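Local coordinates for protein cryptochrome DASH, chloroplast/mitochondrial (PDB 2IJG) that repairs cyclobutane pyrimidine dimers in single-stranded DNA as a FAD- and folate-containing photolyase, and may also act as a photoreceptor, at residues E262-K267 against T287-W292; D268-Y273 against N318-V323. All coordinates share one frame; numbering follows the deposited sequence.

Contact 1: E262-K267 against T287-W292; sequences EYFWKK and TKFSPW. With FAD (flavin-adenine dinucleotide), chain B.
Y263 lays one face of its ring against the backbone of T287: CA of T287 stands 3.9 Å from the centroid of the Y263 ring, only 7° off the normal, a CH-pi contact centred on the face. The ring is carried there by a first torsion that turns CG away from the backbone N (chi1 -169°), and the two side chains cross at about a right angle. The amide of T287 lies over the same ring, its N 3.7 Å from CZ of Y263. OG1 of T287 comes within 3.8 Å of CD2 of Y263; buried among aromatic carbons, this hydroxyl has no polar partner in the model. Two residues on, F289 turns its ring to the same helix. Its CZ meets CE1 of F264 at 3.8 Å, and the pair forms an offset edge-to-face stack, the edge of F289 directed at the face of F264 with the planes at 62°. CE2, on the flank of the F289 ring, approaches CB of Y263 more loosely. T287 to S290 belong to the FAD-binding segment of the photolyase/cryptochrome helical domain, where a turn leading into helix 290-294 lies against the cofactor's pyrophosphate; helix 253-266 backs that turn through these aromatic side chains. On the cofactor side, N of T287 gives a weak, bent hydrogen bond of 2.8 Å to O1A of FAD. N of K288 also points to the second phosphate, at O1P, although the short distance there makes the exact position doubtful. S290 OG lies 3.1 Å from O5' of FAD but is also hydrogen-bonded to D423. R259, one turn before Y263, bonds the carbonyl of T287 and forms a salt bridge with E262.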
loop_
_atom_site.group_PDB
_atom_site.type_symbol
_atom_site.label_atom_id
_atom_site.label_comp_id
_atom_site.label_asym_id
_atom_site.label_seq_id
_atom_site.Cartn_x
_atom_site.Cartn_y
_atom_site.Cartn_z
ATOM N N GLU A 262 -9.848 -12.864 8.884
ATOM C CA GLU A 262 -11.018 -13.137 8.055
ATOM C C GLU A 262 -10.737 -13.978 6.823
ATOM O O GLU A 262 -11.444 -14.948 6.550
ATOM C CB GLU A 262 -11.666 -11.823 7.608
ATOM C CG GLU A 262 -12.846 -12.011 6.662
ATOM C CD GLU A 262 -13.429 -10.694 6.186
ATOM O OE1 GLU A 262 -12.741 -9.963 5.451
ATOM O OE2 GLU A 262 -14.580 -10.383 6.552
ATOM N N TYR A 263 -9.711 -13.595 6.074
ATOM C CA TYR A 263 -9.368 -14.293 4.847
ATOM C C TYR A 263 -8.751 -15.674 5.056
ATOM O O TYR A 263 -9.058 -16.619 4.319
ATOM C CB TYR A 263 -8.421 -13.428 4.011
ATOM C CG TYR A 263 -8.217 -13.947 2.611
ATOM C CD1 TYR A 263 -9.236 -13.868 1.659
ATOM C CD2 TYR A 263 -7.022 -14.558 2.250
ATOM C CE1 TYR A 263 -9.064 -14.395 0.375
ATOM C CE2 TYR A 263 -6.840 -15.088 0.976
ATOM C CZ TYR A 263 -7.859 -15.006 0.045
ATOM O OH TYR A 263 -7.665 -15.547 -1.207
ATOM N N PHE A 264 -7.884 -15.788 6.058
ATOM C CA PHE A 264 -7.206 -17.049 6.351
ATOM C C PHE A 264 -8.043 -18.032 7.166
ATOM O O PHE A 264 -8.361 -19.129 6.709
ATOM C CB PHE A 264 -5.903 -16.789 7.134
ATOM C CG PHE A 264 -4.752 -16.281 6.295
ATOM C CD1 PHE A 264 -4.936 -15.882 4.975
ATOM C CD2 PHE A 264 -3.476 -16.187 6.849
ATOM C CE1 PHE A 264 -3.868 -15.396 4.219
ATOM C CE2 PHE A 264 -2.402 -15.703 6.106
ATOM C CZ PHE A 264 -2.598 -15.306 4.789
ATOM N N TRP A 265 -8.389 -17.625 8.380
ATOM C CA TRP A 265 -9.119 -18.480 9.301
ATOM C C TRP A 265 -10.638 -18.504 9.214
ATOM O O TRP A 265 -11.227 -19.575 9.068
ATOM C CB TRP A 265 -8.683 -18.144 10.727
ATOM C CG TRP A 265 -7.190 -18.119 10.863
ATOM C CD1 TRP A 265 -6.377 -17.024 10.800
ATOM C CD2 TRP A 265 -6.327 -19.250 11.018
ATOM N NE1 TRP A 265 -5.061 -17.402 10.903
ATOM C CE2 TRP A 265 -5.001 -18.764 11.039
ATOM C CE3 TRP A 265 -6.546 -20.629 11.141
ATOM C CZ2 TRP A 265 -3.893 -19.609 11.181
ATOM C CZ3 TRP A 265 -5.448 -21.469 11.283
ATOM C CH2 TRP A 265 -4.136 -20.953 11.301
ATOM N N LYS A 266 -11.278 -17.344 9.304
ATOM C CA LYS A 266 -12.737 -17.309 9.247
ATOM C C LYS A 266 -13.293 -17.884 7.946
ATOM O O LYS A 266 -14.146 -18.769 7.975
ATOM C CB LYS A 266 -13.252 -15.881 9.449
ATOM C CG LYS A 266 -14.778 -15.755 9.456
ATOM C CD LYS A 266 -15.198 -14.297 9.630
ATOM C CE LYS A 266 -16.697 -14.094 9.436
ATOM N NZ LYS A 266 -17.503 -14.813 10.455
ATOM N N LYS A 267 -12.808 -17.396 6.806
ATOM C CA LYS A 267 -13.294 -17.876 5.516
ATOM C C LYS A 267 -12.502 -19.042 4.934
ATOM O O LYS A 267 -12.938 -19.677 3.973
ATOM C CB LYS A 267 -13.355 -16.721 4.513
ATOM C CG LYS A 267 -14.455 -15.709 4.826
ATOM C CD LYS A 267 -14.492 -14.579 3.803
ATOM C CE LYS A 267 -15.638 -13.608 4.072
ATOM N NZ LYS A 267 -16.981 -14.239 3.895
ATOM N N THR A 287 -6.588 -11.714 -1.219
ATOM C CA THR A 287 -6.235 -11.276 0.120
ATOM C C THR A 287 -6.774 -9.890 0.548
ATOM O O THR A 287 -7.322 -9.731 1.650
ATOM C CB THR A 287 -4.678 -11.331 0.221
ATOM O OG1 THR A 287 -4.285 -12.168 1.313
ATOM C CG2 THR A 287 -4.086 -9.958 0.338
ATOM N N LYS A 288 -6.620 -8.905 -0.333
ATOM C CA LYS A 288 -7.029 -7.524 -0.081
ATOM C C LYS A 288 -6.203 -6.916 1.057
ATOM O O LYS A 288 -6.663 -6.021 1.760
ATOM C CB LYS A 288 -8.527 -7.451 0.249
ATOM C CG LYS A 288 -9.448 -8.004 -0.843
ATOM C CD LYS A 288 -9.214 -7.333 -2.199
ATOM C CE LYS A 288 -10.228 -7.801 -3.245
ATOM N NZ LYS A 288 -10.170 -9.271 -3.515
ATOM N N PHE A 289 -4.978 -7.404 1.231
ATOM C CA PHE A 289 -4.085 -6.910 2.282
ATOM C C PHE A 289 -3.368 -5.607 1.913
ATOM O O PHE A 289 -3.001 -4.837 2.794
ATOM C CB PHE A 289 -2.992 -7.946 2.614
ATOM C CG PHE A 289 -3.492 -9.212 3.272
ATOM C CD1 PHE A 289 -2.676 -10.344 3.310
ATOM C CD2 PHE A 289 -4.758 -9.281 3.842
ATOM C CE1 PHE A 289 -3.113 -11.530 3.906
ATOM C CE2 PHE A 289 -5.209 -10.461 4.440
ATOM C CZ PHE A 289 -4.381 -11.592 4.471
ATOM N N SER A 290 -3.163 -5.373 0.616
ATOM C CA SER A 290 -2.419 -4.209 0.128
ATOM C C SER A 290 -2.590 -2.850 0.789
ATOM O O SER A 290 -1.604 -2.193 1.106
ATOM C CB SER A 290 -2.602 -4.049 -1.387
ATOM O OG SER A 290 -3.962 -3.904 -1.768
ATOM N N PRO A 291 -3.827 -2.383 0.985
ATOM C CA PRO A 291 -3.881 -1.066 1.628
ATOM C C PRO A 291 -3.261 -1.035 3.029
ATOM O O PRO A 291 -2.607 -0.057 3.404
ATOM C CB PRO A 291 -5.375 -0.714 1.601
ATOM C CG PRO A 291 -6.061 -2.030 1.403
ATOM C CD PRO A 291 -5.151 -2.794 0.494
ATOM N N TRP A 292 -3.446 -2.105 3.795
ATOM C CA TRP A 292 -2.870 -2.171 5.133
ATOM C C TRP A 292 -1.355 -2.352 5.049
ATOM O O TRP A 292 -0.618 -1.880 5.912
ATOM C CB TRP A 292 -3.498 -3.314 5.937
ATOM C CG TRP A 292 -4.922 -3.035 6.332
ATOM C CD1 TRP A 292 -5.355 -2.186 7.311
ATOM C CD2 TRP A 292 -6.097 -3.582 5.727
ATOM N NE1 TRP A 292 -6.731 -2.174 7.354
ATOM C CE2 TRP A 292 -7.210 -3.024 6.391
ATOM C CE3 TRP A 292 -6.315 -4.494 4.685
ATOM C CZ2 TRP A 292 -8.528 -3.348 6.045
ATOM C CZ3 TRP A 292 -7.628 -4.815 4.342
ATOM C CH2 TRP A 292 -8.714 -4.242 5.023
HETATM P PA FAD B . -3.132 -10.733 -3.341
HETATM O O1A FAD B . -4.419 -10.667 -2.636
HETATM O O2A FAD B . -2.780 -10.659 -4.768
HETATM O O5B FAD B . -2.012 -10.291 -2.320
HETATM C C5B FAD B . -0.645 -10.276 -2.637
HETATM C C4B FAD B . 0.045 -9.191 -1.835
HETATM O O4B FAD B . 1.385 -9.160 -2.383
HETATM C C3B FAD B . -0.523 -7.765 -2.010
HETATM O O3B FAD B . -1.349 -7.318 -0.954
HETATM C C2B FAD B . 0.720 -6.910 -2.206
HETATM O O2B FAD B . 1.253 -6.286 -1.064
HETATM C C1B FAD B . 1.698 -7.852 -2.880
HETATM N N9A FAD B . 1.654 -7.885 -4.363
HETATM C C8A FAD B . 0.879 -8.642 -5.205
HETATM N N7A FAD B . 1.089 -8.438 -6.480
HETATM C C5A FAD B . 2.070 -7.475 -6.486
HETATM C C6A FAD B . 2.745 -6.816 -7.562
HETATM N N6A FAD B . 2.464 -7.094 -8.835
HETATM N N1A FAD B . 3.691 -5.887 -7.250
HETATM C C2A FAD B . 3.948 -5.632 -5.940
HETATM N N3A FAD B . 3.379 -6.189 -4.856
HETATM C C4A FAD B . 2.420 -7.130 -5.223
HETATM N N1 FAD B . 0.082 -2.254 -5.379
HETATM C C2 FAD B . 0.363 -1.452 -4.345
HETATM O O2 FAD B . 0.304 -1.856 -3.153
HETATM N N3 FAD B . 0.658 -0.115 -4.607
HETATM C C4 FAD B . 0.778 0.436 -5.890
HETATM O O4 FAD B . 1.032 1.644 -5.987
HETATM C C4X FAD B . 0.565 -0.475 -6.993
HETATM N N5 FAD B . 0.651 -0.058 -8.354
HETATM C C5X FAD B . 0.350 -1.005 -9.374
HETATM C C6 FAD B . 0.441 -0.616 -10.748
HETATM C C7 FAD B . 0.177 -1.502 -11.780
HETATM C C7M FAD B . 0.306 -0.981 -13.215
HETATM C C8 FAD B . -0.188 -2.849 -11.491
HETATM C C8M FAD B . -0.469 -3.882 -12.566
HETATM C C9 FAD B . -0.301 -3.257 -10.112
HETATM C C9A FAD B . -0.054 -2.368 -9.057
HETATM N N10 FAD B . -0.134 -2.696 -7.650
HETATM C C10 FAD B . 0.185 -1.782 -6.676
HETATM C "C1'" FAD B . -0.624 -3.866 -6.991
HETATM C "C2'" FAD B . -1.026 -5.271 -7.263
HETATM O "O2'" FAD B . -1.894 -5.290 -8.400
HETATM C "C3'" FAD B . -1.611 -5.308 -5.855
HETATM O "O3'" FAD B . -0.490 -5.273 -4.951
HETATM C "C4'" FAD B . -2.460 -6.465 -5.328
HETATM O "O4'" FAD B . -3.593 -6.536 -6.212
HETATM C "C5'" FAD B . -2.823 -5.936 -3.940
HETATM O "O5'" FAD B . -3.657 -6.678 -3.025
HETATM P P FAD B . -4.435 -7.984 -3.306
HETATM O O1P FAD B . -5.115 -8.259 -2.077
HETATM O O2P FAD B . -5.269 -7.786 -4.508
HETATM O O3P FAD B . -3.321 -9.141 -3.632
#

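Contact 2: D268-Y273 against N318-V323. With FAD (flavin-adenine dinucleotide), chain B.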
loop_
_atom_site.group_PDB
_atom_site.type_symbol
_atom_site.label_atom_id
_atom_site.label_comp_id
_atom_site.label_asym_id
_atom_site.label_seq_id
_atom_site.Cartn_x
_atom_site.Cartn_y
_atom_site.Cartn_z
ATOM N N ASP A 268 -11.333 -19.313 5.506
ATOM C CA ASP A 268 -10.514 -20.437 5.065
ATOM C C ASP A 268 -10.234 -20.422 3.556
ATOM O O ASP A 268 -10.109 -21.480 2.930
ATOM C CB ASP A 268 -11.230 -21.737 5.464
ATOM C CG ASP A 268 -10.316 -22.943 5.454
ATOM O OD1 ASP A 268 -9.196 -22.853 6.000
ATOM O OD2 ASP A 268 -10.725 -23.991 4.915
ATOM N N LEU A 269 -10.112 -19.224 2.985
ATOM C CA LEU A 269 -9.870 -19.065 1.550
ATOM C C LEU A 269 -8.406 -19.153 1.120
ATOM O O LEU A 269 -8.107 -19.230 -0.075
ATOM C CB LEU A 269 -10.449 -17.728 1.077
ATOM C CG LEU A 269 -11.942 -17.504 1.341
ATOM C CD1 LEU A 269 -12.353 -16.115 0.870
ATOM C CD2 LEU A 269 -12.753 -18.574 0.623
ATOM N N LEU A 270 -7.489 -19.145 2.081
ATOM C CA LEU A 270 -6.069 -19.218 1.756
ATOM C C LEU A 270 -5.708 -20.442 0.916
ATOM O O LEU A 270 -4.832 -20.370 0.057
ATOM C CB LEU A 270 -5.223 -19.216 3.033
ATOM C CG LEU A 270 -3.710 -19.224 2.793
ATOM C CD1 LEU A 270 -3.318 -18.038 1.925
ATOM C CD2 LEU A 270 -2.978 -19.169 4.121
ATOM N N LYS A 271 -6.382 -21.562 1.152
ATOM C CA LYS A 271 -6.078 -22.778 0.407
ATOM C C LYS A 271 -6.533 -22.777 -1.055
ATOM O O LYS A 271 -6.240 -23.718 -1.792
ATOM C CB LYS A 271 -6.643 -24.001 1.136
ATOM C CG LYS A 271 -8.138 -23.983 1.352
ATOM C CD LYS A 271 -8.555 -25.176 2.182
ATOM C CE LYS A 271 -10.057 -25.228 2.355
ATOM N NZ LYS A 271 -10.461 -26.383 3.206
ATOM N N VAL A 272 -7.235 -21.725 -1.475
ATOM C CA VAL A 272 -7.697 -21.616 -2.861
ATOM C C VAL A 272 -7.298 -20.284 -3.499
ATOM O O VAL A 272 -7.703 -19.980 -4.623
ATOM C CB VAL A 272 -9.234 -21.757 -2.972
ATOM C CG1 VAL A 272 -9.665 -23.127 -2.482
ATOM C CG2 VAL A 272 -9.922 -20.659 -2.181
ATOM N N TYR A 273 -6.500 -19.499 -2.780
ATOM C CA TYR A 273 -6.045 -18.199 -3.264
ATOM C C TYR A 273 -5.491 -18.210 -4.688
ATOM O O TYR A 273 -5.853 -17.361 -5.505
ATOM C CB TYR A 273 -4.974 -17.628 -2.326
ATOM C CG TYR A 273 -4.206 -16.467 -2.933
ATOM C CD1 TYR A 273 -4.766 -15.191 -3.010
ATOM C CD2 TYR A 273 -2.948 -16.670 -3.500
ATOM C CE1 TYR A 273 -4.088 -14.143 -3.646
ATOM C CE2 TYR A 273 -2.266 -15.637 -4.139
ATOM C CZ TYR A 273 -2.839 -14.376 -4.212
ATOM O OH TYR A 273 -2.167 -13.370 -4.873
ATOM N N ASN A 318 -0.127 -25.147 -3.121
ATOM C CA ASN A 318 0.360 -24.080 -3.982
ATOM C C ASN A 318 -0.295 -22.737 -3.699
ATOM O O ASN A 318 0.306 -21.688 -3.937
ATOM C CB ASN A 318 0.173 -24.463 -5.447
ATOM C CG ASN A 318 1.226 -25.441 -5.929
ATOM O OD1 ASN A 318 1.376 -26.533 -5.381
ATOM N ND2 ASN A 318 1.967 -25.049 -6.958
ATOM N N SER A 319 -1.522 -22.760 -3.191
ATOM C CA SER A 319 -2.220 -21.516 -2.875
ATOM C C SER A 319 -1.665 -20.854 -1.620
ATOM O O SER A 319 -1.415 -19.647 -1.607
ATOM C CB SER A 319 -3.719 -21.759 -2.688
ATOM O OG SER A 319 -4.390 -21.796 -3.934
ATOM N N THR A 320 -1.487 -21.637 -0.561
ATOM C CA THR A 320 -0.967 -21.088 0.682
ATOM C C THR A 320 0.399 -20.484 0.401
ATOM O O THR A 320 0.774 -19.471 0.984
ATOM C CB THR A 320 -0.832 -22.170 1.776
ATOM O OG1 THR A 320 0.001 -23.235 1.301
ATOM C CG2 THR A 320 -2.201 -22.724 2.150
ATOM N N TYR A 321 1.135 -21.106 -0.511
ATOM C CA TYR A 321 2.456 -20.622 -0.878
ATOM C C TYR A 321 2.399 -19.386 -1.778
ATOM O O TYR A 321 3.202 -18.471 -1.627
ATOM C CB TYR A 321 3.241 -21.719 -1.602
ATOM C CG TYR A 321 4.386 -21.185 -2.435
ATOM C CD1 TYR A 321 5.563 -20.740 -1.839
ATOM C CD2 TYR A 321 4.271 -21.077 -3.821
ATOM C CE1 TYR A 321 6.605 -20.198 -2.606
ATOM C CE2 TYR A 321 5.303 -20.533 -4.598
ATOM C CZ TYR A 321 6.465 -20.096 -3.983
ATOM O OH TYR A 321 7.479 -19.552 -4.740
ATOM N N TRP A 322 1.452 -19.364 -2.713
ATOM C CA TRP A 322 1.349 -18.249 -3.645
ATOM C C TRP A 322 1.186 -16.880 -2.994
ATOM O O TRP A 322 1.629 -15.881 -3.550
ATOM C CB TRP A 322 0.223 -18.493 -4.659
ATOM C CG TRP A 322 0.597 -18.000 -6.033
ATOM C CD1 TRP A 322 0.243 -16.809 -6.610
ATOM C CD2 TRP A 322 1.491 -18.639 -6.954
ATOM N NE1 TRP A 322 0.867 -16.667 -7.828
ATOM C CE2 TRP A 322 1.639 -17.776 -8.062
ATOM C CE3 TRP A 322 2.185 -19.857 -6.945
ATOM C CZ2 TRP A 322 2.456 -18.091 -9.155
ATOM C CZ3 TRP A 322 3.000 -20.170 -8.034
ATOM C CH2 TRP A 322 3.127 -19.289 -9.122
ATOM N N VAL A 323 0.564 -16.823 -1.820
ATOM C CA VAL A 323 0.413 -15.544 -1.144
ATOM C C VAL A 323 1.803 -15.037 -0.782
ATOM O O VAL A 323 2.048 -13.831 -0.757
ATOM C CB VAL A 323 -0.436 -15.664 0.145
ATOM C CG1 VAL A 323 -0.353 -14.370 0.953
ATOM C CG2 VAL A 323 -1.887 -15.944 -0.217
HETATM P PA FAD B . -3.132 -10.733 -3.341
HETATM O O1A FAD B . -4.419 -10.667 -2.636
HETATM O O2A FAD B . -2.780 -10.659 -4.768
HETATM O O5B FAD B . -2.012 -10.291 -2.320
HETATM C C5B FAD B . -0.645 -10.276 -2.637
HETATM C C4B FAD B . 0.045 -9.191 -1.835
HETATM O O4B FAD B . 1.385 -9.160 -2.383
HETATM C C3B FAD B . -0.523 -7.765 -2.010
HETATM O O3B FAD B . -1.349 -7.318 -0.954
HETATM C C2B FAD B . 0.720 -6.910 -2.206
HETATM O O2B FAD B . 1.253 -6.286 -1.064
HETATM C C1B FAD B . 1.698 -7.852 -2.880
HETATM N N9A FAD B . 1.654 -7.885 -4.363
HETATM C C8A FAD B . 0.879 -8.642 -5.205
HETATM N N7A FAD B . 1.089 -8.438 -6.480
HETATM C C5A FAD B . 2.070 -7.475 -6.486
HETATM C C6A FAD B . 2.745 -6.816 -7.562
HETATM N N6A FAD B . 2.464 -7.094 -8.835
HETATM N N1A FAD B . 3.691 -5.887 -7.250
HETATM C C2A FAD B . 3.948 -5.632 -5.940
HETATM N N3A FAD B . 3.379 -6.189 -4.856
HETATM C C4A FAD B . 2.420 -7.130 -5.223
HETATM N N1 FAD B . 0.082 -2.254 -5.379
HETATM C C2 FAD B . 0.363 -1.452 -4.345
HETATM O O2 FAD B . 0.304 -1.856 -3.153
HETATM N N3 FAD B . 0.658 -0.115 -4.607
HETATM C C4 FAD B . 0.778 0.436 -5.890
HETATM O O4 FAD B . 1.032 1.644 -5.987
HETATM C C4X FAD B . 0.565 -0.475 -6.993
HETATM N N5 FAD B . 0.651 -0.058 -8.354
HETATM C C5X FAD B . 0.350 -1.005 -9.374
HETATM C C6 FAD B . 0.441 -0.616 -10.748
HETATM C C7 FAD B . 0.177 -1.502 -11.780
HETATM C C7M FAD B . 0.306 -0.981 -13.215
HETATM C C8 FAD B . -0.188 -2.849 -11.491
HETATM C C8M FAD B . -0.469 -3.882 -12.566
HETATM C C9 FAD B . -0.301 -3.257 -10.112
HETATM C C9A FAD B . -0.054 -2.368 -9.057
HETATM N N10 FAD B . -0.134 -2.696 -7.650
HETATM C C10 FAD B . 0.185 -1.782 -6.676
HETATM C "C1'" FAD B . -0.624 -3.866 -6.991
HETATM C "C2'" FAD B . -1.026 -5.271 -7.263
HETATM O "O2'" FAD B . -1.894 -5.290 -8.400
HETATM C "C3'" FAD B . -1.611 -5.308 -5.855
HETATM O "O3'" FAD B . -0.490 -5.273 -4.951
HETATM C "C4'" FAD B . -2.460 -6.465 -5.328
HETATM O "O4'" FAD B . -3.593 -6.536 -6.212
HETATM C "C5'" FAD B . -2.823 -5.936 -3.940
HETATM O "O5'" FAD B . -3.657 -6.678 -3.025
HETATM P P FAD B . -4.435 -7.984 -3.306
HETATM O O1P FAD B . -5.115 -8.259 -2.077
HETATM O O2P FAD B . -5.269 -7.786 -4.508
HETATM O O3P FAD B . -3.321 -9.141 -3.632
#
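CG2 of V323 sits over one face of the Y273 ring, 3.8 Å from its centroid and displaced toward the rim, a CH-pi contact. The same methyl presses on CD1 of L270 at 3.3 Å, tighter than usual for two carbons, while CG of L270 meets CG2 of T320 at 3.9 Å. W322 comes to the rim of the tyrosine instead, its CD1 3.7 Å from CE2 of Y273, the two side chains crossing at about a right angle.

Where side chain meets backbone, CB of S319 packs against the carbonyl oxygens of L270 and K271, both at 3.3 Å.

Among the hydrogen bonds, OG of S319 receives one from the backbone N of K274, and OG1 of T320 has the carbonyl of N317 and the carboxylate of E311 as partners outside the segments. At the far end of the Y273 ring, OH donates a 2.8 Å hydrogen bond to O2A of FAD; this phosphate oxygen lies at the ring edge, in its plane. With CG anti to the backbone N (chi1 165°), the ring spans from helix 318-340 to the cofactor, and its bond to the phosphate that carries O2A makes Y273 part of the FAD-binding site of this class-1 photolyase.

Segment 262-267 lies at the C-terminal end of helix 253-266, and 268-273 follows directly, so the first segments of contacts 1 and 2 are neighbours. Contact 1 closes the shorter loop, bringing 287-292 back to the helix end across 19 residues. The chain then passes through helices 290-294 and 300-313 before contact 2 closes a loop of 44 residues at the start of helix 318-340. The segments alternate, so the two loops cross. At the junction OH of Y263 packs on the Y273 ring, and F264 on L270. The two contacts join the end of helix 253-266 to the FAD-binding turn and to helix 318-340, with Y273 and T287 both bonded to oxygens of the same phosphate.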